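Local coordinates for uncharacterized protein (Bacteroides ovatus, PDB 4IRT) that is of unknown function but, as a putative neuraminidase with a BNR repeat-like beta-propeller domain, may act on sialic acid-containing sugars, at residues T16-T21 and S38-D43; A72-S77 and H93-N98; E239-L244 and R281-D286; G262-A267 and K288-R293. One frame throughout, in Å; residues are numbered along the deposited sequence.

Contact 1. Residues T16-T21 and S38-D43. With EDO (1,2-ethanediol), chain I.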
# COMPACT_ATOMS: atom_id res chain seq x y z
N THR A 16 -3.35 -17.98 -4.30
CA THR A 16 -2.96 -16.75 -4.95
C THR A 16 -2.37 -15.81 -3.88
O THR A 16 -2.42 -16.12 -2.70
CB THR A 16 -4.15 -16.00 -5.60
OG1 THR A 16 -4.97 -15.43 -4.56
CG2 THR A 16 -4.97 -16.91 -6.52
N SER A 17 -1.86 -14.66 -4.31
CA SER A 17 -1.27 -13.65 -3.42
C SER A 17 -2.27 -12.62 -2.90
O SER A 17 -1.86 -11.58 -2.40
CB SER A 17 -0.14 -12.90 -4.15
OG SER A 17 -0.60 -12.37 -5.38
N VAL A 18 -3.57 -12.91 -2.98
CA VAL A 18 -4.60 -11.96 -2.59
C VAL A 18 -4.44 -11.39 -1.17
O VAL A 18 -4.72 -10.20 -0.92
CB VAL A 18 -6.03 -12.52 -2.86
CG1 VAL A 18 -6.40 -13.61 -1.86
CG2 VAL A 18 -7.05 -11.39 -2.85
N ASN A 19 -3.93 -12.21 -0.25
CA ASN A 19 -3.75 -11.73 1.12
C ASN A 19 -2.48 -10.93 1.31
O ASN A 19 -2.32 -10.30 2.35
CB ASN A 19 -3.70 -12.91 2.10
CG ASN A 19 -5.06 -13.47 2.43
OD1 ASN A 19 -6.09 -12.80 2.36
ND2 ASN A 19 -5.06 -14.72 2.84
N THR A 20 -1.58 -10.95 0.32
CA THR A 20 -0.21 -10.46 0.49
C THR A 20 0.25 -9.55 -0.69
O THR A 20 1.27 -9.80 -1.32
CB THR A 20 0.76 -11.65 0.63
OG1 THR A 20 0.67 -12.49 -0.54
CG2 THR A 20 0.44 -12.48 1.87
N THR A 21 -0.53 -8.53 -1.04
CA THR A 21 -0.08 -7.57 -2.03
C THR A 21 0.39 -6.30 -1.33
O THR A 21 0.03 -6.03 -0.17
CB THR A 21 -1.15 -7.19 -3.07
OG1 THR A 21 -2.03 -6.20 -2.51
CG2 THR A 21 -1.93 -8.44 -3.56
N SER A 38 -6.82 -8.48 8.90
CA SER A 38 -7.86 -9.01 8.04
C SER A 38 -7.22 -9.86 6.96
O SER A 38 -6.12 -9.55 6.51
CB SER A 38 -8.70 -7.87 7.38
OG SER A 38 -7.91 -6.97 6.62
N TYR A 39 -7.93 -10.90 6.57
CA TYR A 39 -7.48 -11.81 5.53
C TYR A 39 -8.62 -12.67 5.07
O TYR A 39 -9.69 -12.69 5.71
CB TYR A 39 -6.35 -12.70 6.01
CG TYR A 39 -6.66 -13.54 7.21
CD1 TYR A 39 -6.44 -13.05 8.49
CD2 TYR A 39 -7.11 -14.86 7.07
CE1 TYR A 39 -6.68 -13.84 9.61
CE2 TYR A 39 -7.35 -15.65 8.19
CZ TYR A 39 -7.15 -15.10 9.45
OH TYR A 39 -7.36 -15.88 10.56
N TYR A 40 -8.41 -13.35 3.94
CA TYR A 40 -9.32 -14.39 3.51
C TYR A 40 -8.85 -15.76 4.00
O TYR A 40 -7.67 -16.11 3.84
CB TYR A 40 -9.40 -14.44 2.01
CG TYR A 40 -9.99 -13.23 1.31
CD1 TYR A 40 -11.35 -12.96 1.39
CD2 TYR A 40 -9.21 -12.42 0.49
CE1 TYR A 40 -11.89 -11.86 0.75
CE2 TYR A 40 -9.73 -11.32 -0.17
CZ TYR A 40 -11.10 -11.06 -0.07
OH TYR A 40 -11.68 -9.98 -0.72
N ASP A 41 -9.77 -16.53 4.55
CA ASP A 41 -9.49 -17.90 4.93
C ASP A 41 -9.51 -18.82 3.71
O ASP A 41 -9.78 -18.40 2.59
CB ASP A 41 -10.39 -18.35 6.09
CG ASP A 41 -11.82 -18.69 5.68
OD1 ASP A 41 -12.15 -18.80 4.48
OD2 ASP A 41 -12.64 -18.86 6.63
N ASN A 42 -9.18 -20.09 3.90
CA ASN A 42 -9.06 -20.99 2.77
C ASN A 42 -10.35 -21.23 1.99
O ASN A 42 -10.31 -21.67 0.84
CB ASN A 42 -8.50 -22.36 3.20
CG ASN A 42 -7.82 -23.08 2.04
OD1 ASN A 42 -7.01 -22.49 1.32
ND2 ASN A 42 -8.13 -24.35 1.87
N ASP A 43 -11.48 -20.98 2.63
CA ASP A 43 -12.78 -21.06 1.97
C ASP A 43 -13.22 -19.76 1.28
O ASP A 43 -14.35 -19.67 0.73
CB ASP A 43 -13.84 -21.47 2.99
CG ASP A 43 -13.56 -22.85 3.58
OD1 ASP A 43 -13.14 -23.76 2.84
OD2 ASP A 43 -13.77 -23.03 4.78
C1 EDO I . -11.49 -20.62 -2.83
O1 EDO I . -11.70 -21.15 -4.14
C2 EDO I . -12.10 -21.55 -1.80
O2 EDO I . -11.16 -22.60 -1.55

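Contact 2. Residues A72-S77 and H93-N98. With EDO (1,2-ethanediol), chain L.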
# COMPACT_ATOMS: atom_id res chain seq x y z
N ALA A 72 -6.17 -12.32 -7.50
CA ALA A 72 -5.30 -11.60 -6.55
C ALA A 72 -5.50 -10.11 -6.53
O ALA A 72 -4.93 -9.44 -5.66
CB ALA A 72 -3.83 -11.92 -6.85
N HIS A 73 -6.26 -9.54 -7.48
CA HIS A 73 -6.63 -8.13 -7.38
C HIS A 73 -7.57 -7.82 -6.24
O HIS A 73 -7.63 -6.67 -5.75
CB HIS A 73 -7.29 -7.63 -8.66
CG HIS A 73 -6.36 -7.61 -9.83
ND1 HIS A 73 -6.14 -8.71 -10.62
CD2 HIS A 73 -5.58 -6.62 -10.33
CE1 HIS A 73 -5.25 -8.40 -11.55
NE2 HIS A 73 -4.92 -7.13 -11.42
N ASN A 74 -8.34 -8.83 -5.85
CA ASN A 74 -9.57 -8.65 -5.08
C ASN A 74 -9.33 -8.53 -3.54
O ASN A 74 -10.00 -9.17 -2.71
CB ASN A 74 -10.55 -9.78 -5.39
CG ASN A 74 -11.16 -9.66 -6.78
OD1 ASN A 74 -10.45 -9.43 -7.77
ND2 ASN A 74 -12.47 -9.86 -6.86
N ILE A 75 -8.37 -7.68 -3.20
CA ILE A 75 -7.86 -7.57 -1.83
C ILE A 75 -8.83 -6.94 -0.83
O ILE A 75 -9.84 -6.32 -1.21
CB ILE A 75 -6.54 -6.77 -1.82
CG1 ILE A 75 -6.77 -5.33 -2.33
CG2 ILE A 75 -5.51 -7.49 -2.66
CD1 ILE A 75 -6.82 -4.32 -1.23
N ILE A 76 -8.48 -7.08 0.43
CA ILE A 76 -9.15 -6.45 1.55
C ILE A 76 -8.26 -5.31 2.06
O ILE A 76 -7.06 -5.52 2.38
CB ILE A 76 -9.29 -7.44 2.73
CG1 ILE A 76 -10.07 -8.70 2.35
CG2 ILE A 76 -9.93 -6.75 3.95
CD1 ILE A 76 -9.61 -9.93 3.13
N SER A 77 -8.83 -4.13 2.18
CA SER A 77 -8.21 -3.03 2.90
C SER A 77 -9.10 -2.62 4.08
O SER A 77 -10.33 -2.46 3.93
CB SER A 77 -8.02 -1.81 1.98
OG SER A 77 -6.94 -1.96 1.07
N HIS A 93 -12.56 -6.16 -8.60
CA HIS A 93 -11.76 -6.01 -9.81
C HIS A 93 -12.65 -5.49 -10.91
O HIS A 93 -13.00 -6.22 -11.84
CB HIS A 93 -11.11 -7.33 -10.18
CG HIS A 93 -10.06 -7.18 -11.24
ND1 HIS A 93 -9.43 -8.27 -11.81
CD2 HIS A 93 -9.56 -6.08 -11.85
CE1 HIS A 93 -8.57 -7.84 -12.71
NE2 HIS A 93 -8.63 -6.52 -12.76
N GLY A 94 -13.07 -4.23 -10.74
CA GLY A 94 -14.02 -3.56 -11.60
C GLY A 94 -15.46 -3.87 -11.24
O GLY A 94 -16.25 -4.17 -12.12
N HIS A 95 -15.80 -3.81 -9.95
CA HIS A 95 -17.08 -4.29 -9.46
C HIS A 95 -17.72 -3.24 -8.58
O HIS A 95 -17.03 -2.36 -8.09
CB HIS A 95 -16.91 -5.55 -8.59
CG HIS A 95 -16.47 -6.75 -9.35
ND1 HIS A 95 -15.16 -7.15 -9.39
CD2 HIS A 95 -17.16 -7.66 -10.09
CE1 HIS A 95 -15.04 -8.23 -10.15
NE2 HIS A 95 -16.25 -8.57 -10.57
N PRO A 96 -19.02 -3.38 -8.29
CA PRO A 96 -19.64 -2.44 -7.37
C PRO A 96 -18.95 -2.44 -6.01
O PRO A 96 -18.44 -3.48 -5.57
CB PRO A 96 -21.08 -2.95 -7.26
CG PRO A 96 -21.33 -3.57 -8.60
CD PRO A 96 -20.03 -4.25 -8.95
N LEU A 97 -18.92 -1.30 -5.36
CA LEU A 97 -18.25 -1.14 -4.07
C LEU A 97 -18.81 -2.11 -3.04
O LEU A 97 -20.03 -2.21 -2.88
CB LEU A 97 -18.42 0.29 -3.58
CG LEU A 97 -17.88 0.61 -2.20
CD1 LEU A 97 -16.36 0.65 -2.24
CD2 LEU A 97 -18.44 1.97 -1.75
N ASN A 98 -17.89 -2.81 -2.39
CA ASN A 98 -18.12 -3.62 -1.19
C ASN A 98 -17.45 -2.94 -0.01
O ASN A 98 -16.22 -2.86 0.03
CB ASN A 98 -17.48 -4.99 -1.34
CG ASN A 98 -18.05 -5.78 -2.51
OD1 ASN A 98 -19.27 -5.88 -2.66
ND2 ASN A 98 -17.16 -6.33 -3.35
C1 EDO L . -16.47 -9.63 -7.01
O1 EDO L . -17.25 -10.78 -7.42
C2 EDO L . -17.34 -8.50 -6.47
O2 EDO L . -17.75 -8.73 -5.11

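Contact 3. Residues E239-L244 and R281-D286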
# COMPACT_ATOMS: atom_id res chain seq x y z
N GLU A 239 4.53 17.57 -10.95
CA GLU A 239 5.86 17.63 -10.42
C GLU A 239 6.53 16.28 -10.66
O GLU A 239 6.02 15.26 -10.21
CB GLU A 239 5.88 17.97 -8.93
CG GLU A 239 7.32 18.05 -8.40
CD GLU A 239 7.48 18.43 -6.95
OE1 GLU A 239 6.47 18.64 -6.22
OE2 GLU A 239 8.68 18.53 -6.55
N TYR A 240 7.68 16.28 -11.34
CA TYR A 240 8.44 15.06 -11.54
C TYR A 240 9.45 14.85 -10.43
O TYR A 240 10.49 15.52 -10.37
CB TYR A 240 9.06 15.06 -12.95
CG TYR A 240 7.94 14.87 -13.96
CD1 TYR A 240 7.14 15.96 -14.36
CD2 TYR A 240 7.60 13.61 -14.42
CE1 TYR A 240 6.05 15.79 -15.21
CE2 TYR A 240 6.53 13.43 -15.31
CZ TYR A 240 5.76 14.53 -15.69
OH TYR A 240 4.68 14.32 -16.52
N ALA A 241 9.17 13.88 -9.58
CA ALA A 241 10.13 13.45 -8.57
C ALA A 241 11.33 12.73 -9.20
O ALA A 241 12.47 12.89 -8.74
CB ALA A 241 9.47 12.57 -7.53
N CYS A 242 11.07 11.96 -10.25
CA CYS A 242 12.14 11.26 -10.96
C CYS A 242 11.67 11.00 -12.37
O CYS A 242 10.65 10.30 -12.58
CB CYS A 242 12.55 9.97 -10.25
SG CYS A 242 14.07 9.19 -10.92
N ARG A 243 12.41 11.55 -13.33
CA ARG A 243 12.12 11.30 -14.73
C ARG A 243 12.73 9.99 -15.18
O ARG A 243 13.94 9.79 -15.10
CB ARG A 243 12.61 12.42 -15.63
CG ARG A 243 11.80 13.67 -15.46
CD ARG A 243 11.51 14.35 -16.77
NE ARG A 243 11.02 15.69 -16.51
CZ ARG A 243 9.84 16.13 -16.87
NH1 ARG A 243 9.02 15.35 -17.55
NH2 ARG A 243 9.49 17.37 -16.56
N LEU A 244 11.88 9.08 -15.66
CA LEU A 244 12.29 7.75 -16.05
C LEU A 244 11.54 7.34 -17.29
O LEU A 244 10.32 7.50 -17.34
CB LEU A 244 11.96 6.74 -14.92
CG LEU A 244 12.81 6.89 -13.67
CD1 LEU A 244 12.17 6.14 -12.51
CD2 LEU A 244 14.24 6.43 -13.92
N ARG A 281 15.01 0.79 -5.47
CA ARG A 281 15.30 2.20 -5.39
C ARG A 281 14.53 2.87 -4.28
O ARG A 281 13.43 2.45 -3.95
CB ARG A 281 14.84 2.89 -6.68
CG ARG A 281 15.31 2.18 -7.93
CD ARG A 281 16.79 2.39 -8.22
NE ARG A 281 17.20 1.62 -9.41
CZ ARG A 281 18.23 1.91 -10.20
NH1 ARG A 281 19.01 2.93 -9.91
NH2 ARG A 281 18.51 1.15 -11.27
N ILE A 282 15.08 3.97 -3.78
CA ILE A 282 14.32 4.94 -3.01
C ILE A 282 14.47 6.33 -3.63
O ILE A 282 15.55 6.71 -4.08
CB ILE A 282 14.74 4.89 -1.51
CG1 ILE A 282 13.73 5.64 -0.64
CG2 ILE A 282 16.15 5.42 -1.29
CD1 ILE A 282 13.80 5.28 0.82
N VAL A 283 13.37 7.09 -3.64
CA VAL A 283 13.33 8.46 -4.15
C VAL A 283 12.73 9.30 -3.03
O VAL A 283 11.67 8.96 -2.51
CB VAL A 283 12.46 8.53 -5.41
CG1 VAL A 283 12.21 9.95 -5.89
CG2 VAL A 283 13.03 7.65 -6.50
N TRP A 284 13.36 10.41 -2.68
CA TRP A 284 12.86 11.25 -1.61
C TRP A 284 13.23 12.71 -1.82
O TRP A 284 14.13 13.02 -2.61
CB TRP A 284 13.39 10.77 -0.25
CG TRP A 284 14.83 11.16 0.06
CD1 TRP A 284 15.26 12.19 0.88
CD2 TRP A 284 16.03 10.53 -0.43
NE1 TRP A 284 16.64 12.24 0.90
CE2 TRP A 284 17.13 11.25 0.10
CE3 TRP A 284 16.28 9.45 -1.30
CZ2 TRP A 284 18.43 10.90 -0.17
CZ3 TRP A 284 17.58 9.11 -1.55
CH2 TRP A 284 18.65 9.86 -0.99
N ASN A 285 12.50 13.57 -1.12
CA ASN A 285 12.69 15.01 -1.22
C ASN A 285 13.03 15.54 0.15
O ASN A 285 12.37 15.16 1.11
CB ASN A 285 11.42 15.69 -1.73
CG ASN A 285 11.61 17.18 -1.98
OD1 ASN A 285 11.47 17.99 -1.06
ND2 ASN A 285 11.96 17.53 -3.21
N ASP A 286 14.07 16.35 0.24
CA ASP A 286 14.60 16.85 1.53
C ASP A 286 14.06 18.24 1.91
O ASP A 286 14.49 18.85 2.91
CB ASP A 286 16.14 16.82 1.52
CG ASP A 286 16.75 17.74 0.49
OD1 ASP A 286 16.04 18.63 -0.03
OD2 ASP A 286 17.96 17.57 0.20

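Contact 4. Residues G262-A267 and K288-R293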
# COMPACT_ATOMS: atom_id res chain seq x y z
N GLY A 262 7.73 15.62 7.54
CA GLY A 262 6.87 15.73 6.37
C GLY A 262 7.57 15.61 5.02
O GLY A 262 6.96 15.93 4.00
N ASN A 263 8.82 15.18 5.00
CA ASN A 263 9.54 14.87 3.76
C ASN A 263 9.12 13.49 3.19
O ASN A 263 9.07 12.52 3.95
CB ASN A 263 11.05 14.89 3.98
CG ASN A 263 11.56 16.29 4.29
OD1 ASN A 263 11.11 17.28 3.70
ND2 ASN A 263 12.44 16.36 5.22
N PRO A 264 8.81 13.42 1.88
CA PRO A 264 8.28 12.18 1.27
C PRO A 264 9.38 11.25 0.80
O PRO A 264 10.41 11.72 0.30
CB PRO A 264 7.51 12.68 0.04
CG PRO A 264 8.27 13.94 -0.36
CD PRO A 264 8.66 14.57 0.97
N TYR A 265 9.10 9.96 0.90
CA TYR A 265 9.99 8.89 0.49
C TYR A 265 9.18 7.89 -0.34
O TYR A 265 8.09 7.51 0.07
CB TYR A 265 10.55 8.14 1.68
CG TYR A 265 11.48 8.95 2.53
CD1 TYR A 265 10.98 9.91 3.38
CD2 TYR A 265 12.85 8.75 2.48
CE1 TYR A 265 11.83 10.66 4.17
CE2 TYR A 265 13.71 9.51 3.26
CZ TYR A 265 13.19 10.47 4.10
OH TYR A 265 14.01 11.24 4.90
N ILE A 266 9.70 7.49 -1.50
CA ILE A 266 8.97 6.59 -2.42
C ILE A 266 9.84 5.37 -2.71
O ILE A 266 10.98 5.53 -3.09
CB ILE A 266 8.63 7.29 -3.74
CG1 ILE A 266 7.81 8.55 -3.47
CG2 ILE A 266 7.93 6.32 -4.69
CD1 ILE A 266 7.84 9.64 -4.56
N ALA A 267 9.29 4.17 -2.54
CA ALA A 267 10.04 2.92 -2.74
C ALA A 267 9.52 2.18 -3.97
O ALA A 267 8.31 1.98 -4.14
CB ALA A 267 9.93 2.03 -1.52
N LYS A 288 14.10 20.58 -0.46
CA LYS A 288 14.67 21.44 -1.50
C LYS A 288 14.97 20.72 -2.80
O LYS A 288 14.98 21.35 -3.84
CB LYS A 288 15.98 22.06 -0.98
CG LYS A 288 15.87 22.86 0.31
CD LYS A 288 14.81 23.96 0.26
CE LYS A 288 15.19 25.10 -0.69
NZ LYS A 288 16.05 26.12 -0.03
N MSE A 289 15.30 19.43 -2.72
CA MSE A 289 15.71 18.66 -3.89
C MSE A 289 15.26 17.22 -3.77
O MSE A 289 15.23 16.63 -2.66
CB MSE A 289 17.23 18.62 -4.06
CG MSE A 289 17.92 19.96 -4.37
SE MSE A 289 17.79 20.44 -6.28
CE MSE A 289 19.12 19.20 -7.04
N TRP A 290 14.99 16.62 -4.93
CA TRP A 290 14.76 15.18 -5.05
C TRP A 290 16.09 14.42 -5.21
O TRP A 290 17.05 14.92 -5.80
CB TRP A 290 13.84 14.85 -6.23
CG TRP A 290 12.41 15.24 -6.04
CD1 TRP A 290 11.79 16.37 -6.53
CD2 TRP A 290 11.42 14.53 -5.31
NE1 TRP A 290 10.49 16.38 -6.16
CE2 TRP A 290 10.23 15.26 -5.41
CE3 TRP A 290 11.43 13.33 -4.59
CZ2 TRP A 290 9.06 14.85 -4.80
CZ3 TRP A 290 10.27 12.92 -4.02
CH2 TRP A 290 9.10 13.66 -4.12
N HIS A 291 16.14 13.24 -4.62
CA HIS A 291 17.30 12.37 -4.64
C HIS A 291 16.85 10.96 -4.94
O HIS A 291 15.68 10.64 -4.78
CB HIS A 291 17.99 12.34 -3.25
CG HIS A 291 18.32 13.69 -2.71
ND1 HIS A 291 19.47 14.36 -3.05
CD2 HIS A 291 17.67 14.49 -1.83
CE1 HIS A 291 19.51 15.53 -2.42
NE2 HIS A 291 18.43 15.63 -1.67
N GLN A 292 17.78 10.12 -5.39
CA GLN A 292 17.54 8.73 -5.63
C GLN A 292 18.72 7.92 -5.11
O GLN A 292 19.85 8.41 -5.12
CB GLN A 292 17.38 8.45 -7.13
CG GLN A 292 18.62 8.83 -7.96
CD GLN A 292 18.53 8.42 -9.43
OE1 GLN A 292 18.17 7.30 -9.76
NE2 GLN A 292 18.95 9.32 -10.32
N ARG A 293 18.44 6.71 -4.63
CA ARG A 293 19.51 5.76 -4.35
C ARG A 293 19.08 4.36 -4.74
O ARG A 293 17.88 4.01 -4.68
CB ARG A 293 19.93 5.81 -2.87
CG ARG A 293 20.49 7.14 -2.39
CD ARG A 293 21.94 7.36 -2.79
NE ARG A 293 22.49 8.55 -2.13
CZ ARG A 293 22.32 9.78 -2.59
NH1 ARG A 293 21.62 9.95 -3.71
NH2 ARG A 293 22.84 10.82 -1.96

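Contact 1. Residues T16-T21 and S38-D43
Two hydrogen bonds from one amide hold Asn19 against the backbone of Tyr40. The side-chain oxygen OD1 of Asn19 accepts from Tyr40 N at 2.9 Å in an almost straight bond of 178°, the donor tilted 22° from the carbonyl plane. On its other arm, Asn19 ND2 gives a hydrogen to Tyr40 O at 3.1 Å, lying on a lone pair in the plane of that carbonyl. The paired bonds satisfy both main-chain polar atoms of a buried residue at the end of strand 34-40 and fix the rotation of the amide, whose nitrogen also makes a weak hydrogen bond to Gln385. Asn19, its CG anti to the carbonyl carbon (chi1 -78°), belongs to a type I turn, Ser17 to Thr20, and from there its side-chain amide bonds both N and O of one strand residue. The contact thus ties the loop between strands 5-12 and 28-31 to a four-stranded antiparallel sheet, consistent with the beta-propeller fold of the BNR repeat family. With an alanine here, Tyr40 N would probably lose this acceptor and Tyr40 O this donor, and the turn would lose its polar grip on the strand.

The apolar part lies beside the amide. Val18 CG2 meets Tyr40 CE2 at 3.8 Å, coming obliquely to the ring, and Val18 CG1 approaches Tyr40 CD2 at 3.9 Å. The hydroxyl of Tyr40 is hydrogen-bonded to the backbone oxygen of Asn74.

Contact 2. Residues A72-S77 and H93-N98
The imidazoles of His73 and His93 lie face to face, their centroids 3.9 Å apart and their planes 20° from parallel. Over the His73 face sits CE1 of His93, displaced toward the rim and 3.3 Å from His73 ND1; on the His93 face, CG of His73 lies above the ring centre, and His73 CB adds a CH-pi contact. The third imidazole, His95, has a 1,2-ethanediol on one face and takes the backbone N-H of His93 at its edge, in the ring plane, through ND1 at 2.9 Å.

Asp71 hydrogen-bonds both stacked rings, OD1 to His73 ND1 and OD2 to His93 ND1, so a single carboxylate fixes the rotation of the pair. Here the loop leading into strand 76-80 meets the loop between strands 86-90 and 99-101, two loops at the ends of strands of one three-stranded antiparallel sheet of the BNR repeat-like domain; Gly94 and His95 form a G1 beta bulge opposite Val124. A serine in place of His73 would probably strip the cover from one face of His93 and leave Asp71 OD1 without its ring partner. Asn74, centre of an inverse gamma turn, brings OD1 to 3.3 Å from His93 CB, while its ND2 is hydrogen-bonded to Asp91.

Contact 3. Residues E239-L244 and R281-D286
Val283 carries this contact against Ala241 and Cys242, its two methyls sharing the work unequally. Its CB points from strand 278-285 toward the 239-244 segment and divides there into two branches. CG1 stands anti to the backbone N (chi1 172°), and this torsion sends it to the corner of the chain at Ala241: it lies 4.1 Å from the methyl CB of Ala241 and the same distance from the carbonyl oxygen of Ala241. CG2, anti to the carbonyl carbon, does not share that approach, but both Val283 methyls, CG1 and CG2, stand 4.4 Å from Cys242 CB. No hydrogen bond crosses between the segments, and at these separations the contact is light van der Waals packing.

The corner itself is a classic beta bulge, in which Ala241 and Cys242 both face Ile209 of strand 206-214. The two strands belong to different antiparallel sheets: strand 239-242 is the outermost strand of one and strand 278-285 an inner strand of the next, consistent with the packing of adjacent blades in a beta-propeller. Larger neighbours join in. Trp290 touches both Ala241 and Val283, and Trp270 lies against Val283 as well as Leu244.

Contact 4. Residues G262-A267 and K288-R293
Trp290 meets Pro264 and Ile266 with the six-membered end of its indole, and this narrow apolar patch is the close part of the contact. CH2 of the tryptophan lies 3.9 Å from CG of Pro264, the two side chains crossing at about a right angle. One ring atom further round, Trp290 CZ3 is 4.1 Å from CD1 of Ile266, which comes in obliquely. Trp290 reaches across because its CG is anti to the carbonyl carbon (chi1 -72°) and the long indole extends from there toward the other strand. Pro264 and Ile266, two residues apart on one strand, both point their CB atoms toward it, and both are buried.

Beyond the indole the segments part. The CA atoms of Pro264 and Trp290 are 9.5 Å apart, and no hydrogen bond joins the two segments. Lys288, Met289, a selenomethionine, and Gln292 are exposed on the solvent side. In the partly exposed Arg293, NH1 turns back to the backbone oxygen of Gln292, at 2.7 Å, from above the carbonyl plane.

The wide spacing has a simple cause: strand 278-285 runs between strands 264-271 and 290-294 in a four-stranded antiparallel sheet, so the indole spans a neighbouring strand's width over Val283 and Asn285. Strand 206-214 lies beyond, where Tyr211 meets Trp290 edge-to-face and touches Pro264, while Trp290 NE1 is hydrogen-bonded to Glu239.

Overall arrangement
The four contacts fall into two pairs on opposite sides of the chain's centre. Contacts 1 and 2 have centres 12 Å apart and touch: Tyr40 OH, 2.7 Å from Asn74 O, bridges them, and Ile76 packs against Ser38 and Tyr39. Contacts 3 and 4 are closer still, with centres 6 Å apart; they interleave along the chain and share one sheet, in which Val283 O lies 2.7 Å from Ile266 N. Between the pairs nothing touches, contacts 1 and 4 being about 12 Å apart at their nearest atoms. The ethanediols beside contacts 1 and 2 probably come from the crystallisation liquor and mark no established active site.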